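Local structure of 3-ketosteroid-delta4-5alpha-dehydrogenase (Rhodococcus jostii, 4AT2) at residues A[49-54]-A[78-83]; A[70-75]-A[287-292]. The protein probably catalyses the FAD-dependent dehydrogenation of 5alpha-3-ketosteroids, introducing the C4-C5 double bond in steroid catabolism. All blocks are in the same frame, centred on the assembly; numbering follows the deposited sequence. Where two conformers were deposited one is given.

Contact 1 of 2, residues A[49-54]-A[78-83]; sequences YGIAGV and GATALA. Unlike the reference sequence in segment 78-83: Thr80 (reference Ala). With FAD (flavin-adenine dinucleotide), chain D.
Gly50 and Gly78 bring the two backbones closest, their CA atoms 5.0 Å apart, where the turn leading into helix 51-62 runs past the loop after strand 67-70. Gly50 is the N-cap of that helix, and the pyrophosphate of FAD lies against both segments. A CB on either glycine would clash with O5B of the cofactor.

Thr80 carries the side-chain contact; the reference sequence has alanine here. Its OG1 accepts the backbone N-H of Ile51 at 3.2 Å, a bent bond with an angle of 138° at the hydrogen. The same hydroxyl accepts from FAD O4' and donates to FAD O1A, 2.6 Å from OG1, so three bonds grip one oxygen. With chi1 at -58°, OG1 sits beside its own backbone N, and Thr80 N can donate to O1A as well. The other branch, CG2, lies 3.7 Å from CB of Ile51. The two side chains cross at about a right angle, and Ile51 CG2 comes up against the hydroxyl, 3.3 Å from OG1. Beyond the pair, Leu204 and Leu208 of helix 202-214 pack on Ile51, and Leu492 of helix 490-507 touches both residues.

The phosphates are divided between the segments. Ala52 N, in the first turn of helix 51-62, donates almost straight to O2P at 3.3 Å, whereas Ala79 N takes O2A at 2.9 Å. Further along, Ala83 CB rests against the flavin, 3.3 Å from N5.

Glycine-rich turn, helix N-terminus and phosphate fit the dinucleotide-binding motif of Rossmann type. Neutral donors supply every one of these bonds: the backbone N-H groups, together with the helix end, are likely to offset the negative charge of the pyrophosphate, while Thr80 ties the two segments through one shared hydroxyl.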
loop_
_atom_site.group_PDB
_atom_site.type_symbol
_atom_site.label_atom_id
_atom_site.label_comp_id
_atom_site.label_asym_id
_atom_site.label_seq_id
_atom_site.Cartn_x
_atom_site.Cartn_y
_atom_site.Cartn_z
ATOM N N TYR A 49 -19.337 -1.056 20.576
ATOM C CA TYR A 49 -19.148 -1.753 21.846
ATOM C C TYR A 49 -18.277 -3.005 21.682
ATOM O O TYR A 49 -18.683 -4.121 22.041
ATOM C CB TYR A 49 -20.513 -2.121 22.438
ATOM C CG TYR A 49 -20.573 -2.239 23.947
ATOM C CD1 TYR A 49 -19.413 -2.411 24.717
ATOM C CD2 TYR A 49 -21.803 -2.218 24.606
ATOM C CE1 TYR A 49 -19.480 -2.526 26.095
ATOM C CE2 TYR A 49 -21.877 -2.335 25.982
ATOM C CZ TYR A 49 -20.716 -2.492 26.720
ATOM O OH TYR A 49 -20.786 -2.616 28.088
ATOM N N GLY A 50 -17.088 -2.809 21.124
ATOM C CA GLY A 50 -16.075 -3.865 21.032
ATOM C C GLY A 50 -14.955 -3.543 22.000
ATOM O O GLY A 50 -15.177 -2.872 23.002
ATOM N N ILE A 51 -13.741 -3.995 21.703
ATOM C CA ILE A 51 -12.645 -3.833 22.667
ATOM C C ILE A 51 -12.273 -2.375 22.923
ATOM O O ILE A 51 -12.100 -1.969 24.076
ATOM C CB ILE A 51 -11.382 -4.672 22.304
ATOM C CG1 ILE A 51 -10.329 -4.560 23.411
ATOM C CG2 ILE A 51 -10.774 -4.247 20.975
ATOM C CD1 ILE A 51 -10.851 -5.027 24.762
ATOM N N ALA A 52 -12.160 -1.589 21.851
ATOM C CA ALA A 52 -11.765 -0.194 21.981
ATOM C C ALA A 52 -12.840 0.564 22.745
ATOM O O ALA A 52 -12.537 1.359 23.632
ATOM C CB ALA A 52 -11.560 0.430 20.617
ATOM N N GLY A 53 -14.094 0.293 22.397
ATOM C CA GLY A 53 -15.218 0.980 23.023
ATOM C C GLY A 53 -15.346 0.698 24.503
ATOM O O GLY A 53 -15.524 1.629 25.300
ATOM N N VAL A 54 -15.239 -0.576 24.890
ATOM C CA VAL A 54 -15.413 -0.917 26.311
ATOM C C VAL A 54 -14.269 -0.343 27.155
ATOM O O VAL A 54 -14.512 0.188 28.245
ATOM C CB VAL A 54 -15.662 -2.423 26.553
ATOM C CG1 VAL A 54 -14.410 -3.252 26.293
ATOM C CG2 VAL A 54 -16.215 -2.652 27.962
ATOM N N GLY A 78 -18.699 -7.346 19.271
ATOM C CA GLY A 78 -18.145 -7.123 17.924
ATOM C C GLY A 78 -17.274 -8.275 17.458
ATOM O O GLY A 78 -17.520 -9.433 17.807
ATOM N N ALA A 79 -16.253 -7.956 16.667
ATOM C CA ALA A 79 -15.246 -8.933 16.247
ATOM C C ALA A 79 -14.434 -9.425 17.438
ATOM O O ALA A 79 -13.931 -10.549 17.436
ATOM C CB ALA A 79 -14.314 -8.319 15.207
ATOM N N THR A 80 -14.302 -8.583 18.463
ATOM C CA THR A 80 -13.487 -8.947 19.621
ATOM C C THR A 80 -13.950 -10.253 20.286
ATOM O O THR A 80 -13.129 -11.112 20.612
ATOM C CB THR A 80 -13.434 -7.799 20.654
ATOM O OG1 THR A 80 -12.901 -6.619 20.025
ATOM C CG2 THR A 80 -12.556 -8.181 21.837
ATOM N N ALA A 81 -15.260 -10.389 20.489
ATOM C CA ALA A 81 -15.812 -11.562 21.164
ATOM C C ALA A 81 -15.619 -12.858 20.354
ATOM O O ALA A 81 -15.723 -13.965 20.895
ATOM C CB ALA A 81 -17.289 -11.334 21.490
ATOM N N LEU A 82 -15.321 -12.713 19.062
ATOM C CA LEU A 82 -15.087 -13.857 18.164
ATOM C C LEU A 82 -13.598 -14.162 17.932
ATOM O O LEU A 82 -13.250 -15.171 17.297
ATOM C CB LEU A 82 -15.792 -13.624 16.822
ATOM C CG LEU A 82 -17.237 -13.099 16.828
ATOM C CD1 LEU A 82 -17.715 -12.802 15.416
ATOM C CD2 LEU A 82 -18.188 -14.072 17.513
ATOM N N ALA A 83 -12.724 -13.309 18.470
ATOM C CA ALA A 83 -11.275 -13.406 18.265
ATOM C C ALA A 83 -10.632 -14.538 19.058
ATOM O O ALA A 83 -11.203 -15.014 20.044
ATOM C CB ALA A 83 -10.614 -12.081 18.632
HETATM P PA FAD D . -15.021 -4.597 17.209
HETATM O O1A FAD D . -14.560 -5.423 18.345
HETATM O O2A FAD D . -15.559 -5.267 16.015
HETATM O O5B FAD D . -16.121 -3.572 17.762
HETATM C C5B FAD D . -16.716 -2.596 16.901
HETATM C C4B FAD D . -18.201 -2.454 17.278
HETATM O O4B FAD D . -18.687 -1.346 16.490
HETATM C C3B FAD D . -18.981 -3.697 16.830
HETATM O O3B FAD D . -19.757 -4.199 17.946
HETATM C C2B FAD D . -19.866 -3.184 15.688
HETATM O O2B FAD D . -21.140 -3.882 15.673
HETATM C C1B FAD D . -20.035 -1.711 16.057
HETATM N N9A FAD D . -20.370 -0.837 14.912
HETATM C C8A FAD D . -19.989 -0.942 13.633
HETATM N N7A FAD D . -20.519 0.074 12.956
HETATM C C5A FAD D . -21.229 0.831 13.816
HETATM C C6A FAD D . -21.967 1.961 13.691
HETATM N N6A FAD D . -22.069 2.539 12.493
HETATM N N1A FAD D . -22.595 2.518 14.740
HETATM C C2A FAD D . -22.491 1.943 15.998
HETATM N N3A FAD D . -21.734 0.780 16.118
HETATM C C4A FAD D . -21.126 0.256 15.021
HETATM N N1 FAD D . -6.854 -9.637 16.819
HETATM C C2 FAD D . -6.016 -9.775 17.911
HETATM O O2 FAD D . -5.350 -8.816 18.276
HETATM N N3 FAD D . -5.938 -10.998 18.592
HETATM C C4 FAD D . -6.675 -12.098 18.149
HETATM O O4 FAD D . -6.569 -13.164 18.764
HETATM C C4X FAD D . -7.517 -11.960 17.040
HETATM N N5 FAD D . -8.230 -13.013 16.569
HETATM C C5X FAD D . -8.844 -12.915 15.373
HETATM C C6 FAD D . -9.364 -14.057 14.754
HETATM C C7 FAD D . -10.018 -13.966 13.523
HETATM C C7M FAD D . -10.522 -15.149 12.946
HETATM C C8 FAD D . -10.146 -12.712 12.889
HETATM C C8M FAD D . -10.800 -12.547 11.650
HETATM C C9 FAD D . -9.637 -11.573 13.516
HETATM C C9A FAD D . -8.965 -11.672 14.744
HETATM N N10 FAD D . -8.438 -10.576 15.342
HETATM C C10 FAD D . -7.606 -10.733 16.381
HETATM C "C1'" FAD D . -8.803 -9.191 14.945
HETATM C "C2'" FAD D . -9.712 -8.567 16.014
HETATM O "O2'" FAD D . -10.788 -9.487 16.215
HETATM C "C3'" FAD D . -10.268 -7.212 15.548
HETATM O "O3'" FAD D . -9.317 -6.485 14.750
HETATM C "C4'" FAD D . -10.673 -6.372 16.770
HETATM O "O4'" FAD D . -11.619 -7.128 17.540
HETATM C "C5'" FAD D . -11.313 -5.052 16.331
HETATM O "O5'" FAD D . -11.595 -4.271 17.508
HETATM P P FAD D . -12.560 -2.983 17.408
HETATM O O1P FAD D . -12.021 -2.013 16.450
HETATM O O2P FAD D . -12.880 -2.558 18.812
HETATM O O3P FAD D . -13.855 -3.601 16.636
#

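Contact 2 of 2, residues A[70-75]-A[287-292]; sequences LERTSG and EHDGRS. With FAD (flavin-adenine dinucleotide), chain D.
Arg72 stretches its chain beside Glu287, whose CG lies over one face of the guanidinium and 3.7 Å from Arg72 CD. The two side chains run at a slant to each other, and the Glu287 carboxylate stands nearly perpendicular to the guanidinium plane. Glu287 OE2 instead packs against Thr73 CG2 at 3.7 Å.

The charge of Arg72 is met by Asp289, two residues beyond Glu287. The arginine chain is extended, with CG anti to the backbone N (chi1 173°), which carries NH1 to Asp289 OD2 in a salt bridge of 2.8 Å. Asp289 lies at the guanidinium edge, close to its plane, but the N-H comes down on OD2 from 56° above the carboxylate. A water bridges Arg72 NH2 and the same OD2. The other oxygen, OD1, accepts Arg291 N in an Asx turn at the start of helix 291-297. Nearer its root, Arg72 CB lies against the adenine, 3.4 Å from FAD C4A.

Glu71 holds the ribose with both oxygens: OE1 accepts from FAD O3B and OE2 from FAD O2B, each at 2.7 Å. Thr73 N and Thr73 OG1 also donate to OE2, from opposite faces of its plane, which fixes the carboxylate's rotation. Replacing Glu71 by an alanine removes this carboxylate and would probably leave both ribose hydroxyls and the two Thr73 donors without their acceptors. Across the cofactor, His288 NE2 donates to the phosphate oxygen O2A at 2.8 Å and 172°, its ring steadied by Ser262 through ND1.

An acidic residue just after the second strand of the Rossmann sheet, here 67-70, gripping the ribose diol, is a hallmark of Rossmann-type FAD sites. Acceptors for the ribose and a donor for the phosphate thus hold the AMP half of FAD, while the salt bridge closes the two segments beside the adenine.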
loop_
_atom_site.group_PDB
_atom_site.type_symbol
_atom_site.label_atom_id
_atom_site.label_comp_id
_atom_site.label_asym_id
_atom_site.label_seq_id
_atom_site.Cartn_x
_atom_site.Cartn_y
_atom_site.Cartn_z
ATOM N N LEU A 70 -22.962 3.462 22.073
ATOM C CA LEU A 70 -23.941 3.245 21.012
ATOM C C LEU A 70 -23.484 2.056 20.169
ATOM O O LEU A 70 -22.409 2.093 19.561
ATOM C CB LEU A 70 -24.035 4.498 20.142
ATOM C CG LEU A 70 -24.253 5.834 20.843
ATOM C CD1 LEU A 70 -24.188 6.923 19.793
ATOM C CD2 LEU A 70 -25.604 5.869 21.550
ATOM N N GLU A 71 -24.288 0.996 20.144
ATOM C CA GLU A 71 -23.886 -0.231 19.462
ATOM C C GLU A 71 -24.874 -0.564 18.358
ATOM O O GLU A 71 -26.087 -0.571 18.589
ATOM C CB GLU A 71 -23.779 -1.387 20.469
ATOM C CG GLU A 71 -23.704 -2.786 19.868
ATOM C CD GLU A 71 -22.573 -2.964 18.871
ATOM O OE1 GLU A 71 -21.472 -2.395 19.083
ATOM O OE2 GLU A 71 -22.789 -3.679 17.863
ATOM N N ARG A 72 -24.349 -0.842 17.164
ATOM C CA ARG A 72 -25.177 -1.062 15.969
ATOM C C ARG A 72 -25.993 -2.355 16.018
ATOM O O ARG A 72 -27.142 -2.397 15.557
ATOM C CB ARG A 72 -24.274 -1.045 14.733
ATOM C CG ARG A 72 -24.940 -1.419 13.429
ATOM C CD ARG A 72 -23.924 -1.232 12.318
ATOM N NE ARG A 72 -24.475 -1.550 11.007
ATOM C CZ ARG A 72 -23.814 -1.372 9.866
ATOM N NH1 ARG A 72 -22.582 -0.869 9.877
ATOM N NH2 ARG A 72 -24.387 -1.688 8.715
ATOM N N THR A 73 -25.403 -3.413 16.559
ATOM C CA THR A 73 -26.109 -4.699 16.655
ATOM C C THR A 73 -26.922 -4.750 17.944
ATOM O O THR A 73 -27.061 -3.749 18.637
ATOM C CB THR A 73 -25.141 -5.903 16.596
ATOM O OG1 THR A 73 -24.408 -5.978 17.820
ATOM C CG2 THR A 73 -24.162 -5.781 15.423
ATOM N N SER A 74 -27.461 -5.923 18.265
ATOM C CA SER A 74 -28.315 -6.065 19.446
ATOM C C SER A 74 -27.536 -6.351 20.734
ATOM O O SER A 74 -28.123 -6.414 21.814
ATOM C CB SER A 74 -29.361 -7.158 19.212
ATOM O OG SER A 74 -28.713 -8.394 18.990
ATOM N N GLY A 75 -26.219 -6.514 20.627
ATOM C CA GLY A 75 -25.405 -6.819 21.796
ATOM C C GLY A 75 -23.945 -6.432 21.670
ATOM O O GLY A 75 -23.477 -6.053 20.589
ATOM N N GLU A 287 -20.358 -5.479 9.989
ATOM C CA GLU A 287 -20.512 -4.118 10.493
ATOM C C GLU A 287 -19.222 -3.292 10.344
ATOM O O GLU A 287 -19.226 -2.087 10.581
ATOM C CB GLU A 287 -20.990 -4.134 11.947
ATOM C CG GLU A 287 -22.445 -4.572 12.116
ATOM C CD GLU A 287 -22.654 -6.076 11.994
ATOM O OE1 GLU A 287 -21.672 -6.843 12.095
ATOM O OE2 GLU A 287 -23.815 -6.494 11.799
ATOM N N HIS A 288 -18.135 -3.938 9.930
ATOM C CA HIS A 288 -16.878 -3.234 9.639
ATOM C C HIS A 288 -16.961 -2.640 8.259
ATOM O O HIS A 288 -16.405 -3.184 7.300
ATOM C CB HIS A 288 -15.688 -4.192 9.748
ATOM C CG HIS A 288 -15.213 -4.443 11.169
ATOM N ND1 HIS A 288 -13.923 -4.700 11.461
ATOM C CD2 HIS A 288 -15.902 -4.471 12.387
ATOM C CE1 HIS A 288 -13.787 -4.886 12.793
ATOM N NE2 HIS A 288 -15.000 -4.753 13.357
ATOM N N ASP A 289 -17.674 -1.520 8.132
ATOM C CA ASP A 289 -17.948 -0.942 6.807
ATOM C C ASP A 289 -17.295 0.428 6.578
ATOM O O ASP A 289 -17.620 1.121 5.612
ATOM C CB ASP A 289 -19.461 -0.858 6.559
ATOM C CG ASP A 289 -20.164 0.057 7.537
ATOM O OD1 ASP A 289 -19.483 0.765 8.307
ATOM O OD2 ASP A 289 -21.419 0.074 7.527
ATOM N N GLY A 290 -16.401 0.804 7.481
ATOM C CA GLY A 290 -15.586 2.013 7.325
ATOM C C GLY A 290 -16.299 3.320 7.623
ATOM O O GLY A 290 -15.709 4.388 7.467
ATOM N N ARG A 291 -17.562 3.246 8.048
ATOM C CA ARG A 291 -18.359 4.463 8.237
ATOM C C ARG A 291 -17.690 5.512 9.128
ATOM O O ARG A 291 -17.722 6.710 8.780
ATOM C CB ARG A 291 -19.770 4.138 8.754
ATOM C CG ARG A 291 -20.723 5.338 8.817
ATOM C CD ARG A 291 -21.332 5.662 7.464
ATOM N NE ARG A 291 -22.256 6.804 7.517
ATOM C CZ ARG A 291 -23.084 7.149 6.532
ATOM N NH1 ARG A 291 -23.121 6.434 5.405
ATOM N NH2 ARG A 291 -23.873 8.212 6.657
ATOM N N SER A 292 -17.094 5.082 10.248
ATOM C CA SER A 292 -16.453 6.044 11.153
ATOM C C SER A 292 -15.215 6.693 10.546
ATOM O O SER A 292 -14.935 7.849 10.844
ATOM C CB SER A 292 -16.126 5.437 12.512
ATOM O OG SER A 292 -15.229 4.362 12.394
HETATM P PA FAD D . -15.021 -4.597 17.209
HETATM O O1A FAD D . -14.560 -5.423 18.345
HETATM O O2A FAD D . -15.559 -5.267 16.015
HETATM O O5B FAD D . -16.121 -3.572 17.762
HETATM C C5B FAD D . -16.716 -2.596 16.901
HETATM C C4B FAD D . -18.201 -2.454 17.278
HETATM O O4B FAD D . -18.687 -1.346 16.490
HETATM C C3B FAD D . -18.981 -3.697 16.830
HETATM O O3B FAD D . -19.757 -4.199 17.946
HETATM C C2B FAD D . -19.866 -3.184 15.688
HETATM O O2B FAD D . -21.140 -3.882 15.673
HETATM C C1B FAD D . -20.035 -1.711 16.057
HETATM N N9A FAD D . -20.370 -0.837 14.912
HETATM C C8A FAD D . -19.989 -0.942 13.633
HETATM N N7A FAD D . -20.519 0.074 12.956
HETATM C C5A FAD D . -21.229 0.831 13.816
HETATM C C6A FAD D . -21.967 1.961 13.691
HETATM N N6A FAD D . -22.069 2.539 12.493
HETATM N N1A FAD D . -22.595 2.518 14.740
HETATM C C2A FAD D . -22.491 1.943 15.998
HETATM N N3A FAD D . -21.734 0.780 16.118
HETATM C C4A FAD D . -21.126 0.256 15.021
HETATM N N1 FAD D . -6.854 -9.637 16.819
HETATM C C2 FAD D . -6.016 -9.775 17.911
HETATM O O2 FAD D . -5.350 -8.816 18.276
HETATM N N3 FAD D . -5.938 -10.998 18.592
HETATM C C4 FAD D . -6.675 -12.098 18.149
HETATM O O4 FAD D . -6.569 -13.164 18.764
HETATM C C4X FAD D . -7.517 -11.960 17.040
HETATM N N5 FAD D . -8.230 -13.013 16.569
HETATM C C5X FAD D . -8.844 -12.915 15.373
HETATM C C6 FAD D . -9.364 -14.057 14.754
HETATM C C7 FAD D . -10.018 -13.966 13.523
HETATM C C7M FAD D . -10.522 -15.149 12.946
HETATM C C8 FAD D . -10.146 -12.712 12.889
HETATM C C8M FAD D . -10.800 -12.547 11.650
HETATM C C9 FAD D . -9.637 -11.573 13.516
HETATM C C9A FAD D . -8.965 -11.672 14.744
HETATM N N10 FAD D . -8.438 -10.576 15.342
HETATM C C10 FAD D . -7.606 -10.733 16.381
HETATM C "C1'" FAD D . -8.803 -9.191 14.945
HETATM C "C2'" FAD D . -9.712 -8.567 16.014
HETATM O "O2'" FAD D . -10.788 -9.487 16.215
HETATM C "C3'" FAD D . -10.268 -7.212 15.548
HETATM O "O3'" FAD D . -9.317 -6.485 14.750
HETATM C "C4'" FAD D . -10.673 -6.372 16.770
HETATM O "O4'" FAD D . -11.619 -7.128 17.540
HETATM C "C5'" FAD D . -11.313 -5.052 16.331
HETATM O "O5'" FAD D . -11.595 -4.271 17.508
HETATM P P FAD D . -12.560 -2.983 17.408
HETATM O O1P FAD D . -12.021 -2.013 16.450
HETATM O O2P FAD D . -12.880 -2.558 18.812
HETATM O O3P FAD D . -13.855 -3.601 16.636
HETATM O O HOH W 1 -23.067 -1.809 6.305
#

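Contact 1 is buried and contact 2 lies at the surface, their centres 11 Å apart on one FAD. Segments 49-54 and 70-75 continue from the ends of neighbouring strands of the parallel sheet, 45-47 and 67-70; 78-83 belongs to the same loop as 70-75, whereas 287-292 comes from far along the chain. The contacts join directly, since Tyr49 N probably hydrogen-bonds Glu71 OE1, and they share a phosphate oxygen, O2A, taken by Ala79 N and by His288. In the interior, contact 1 works through backbone amides and a hydroxyl; contact 2 relies on charged side chains, Glu71 gripping the ribose and Arg72 flanking the adenine, with a water joining Arg72 to Asp289.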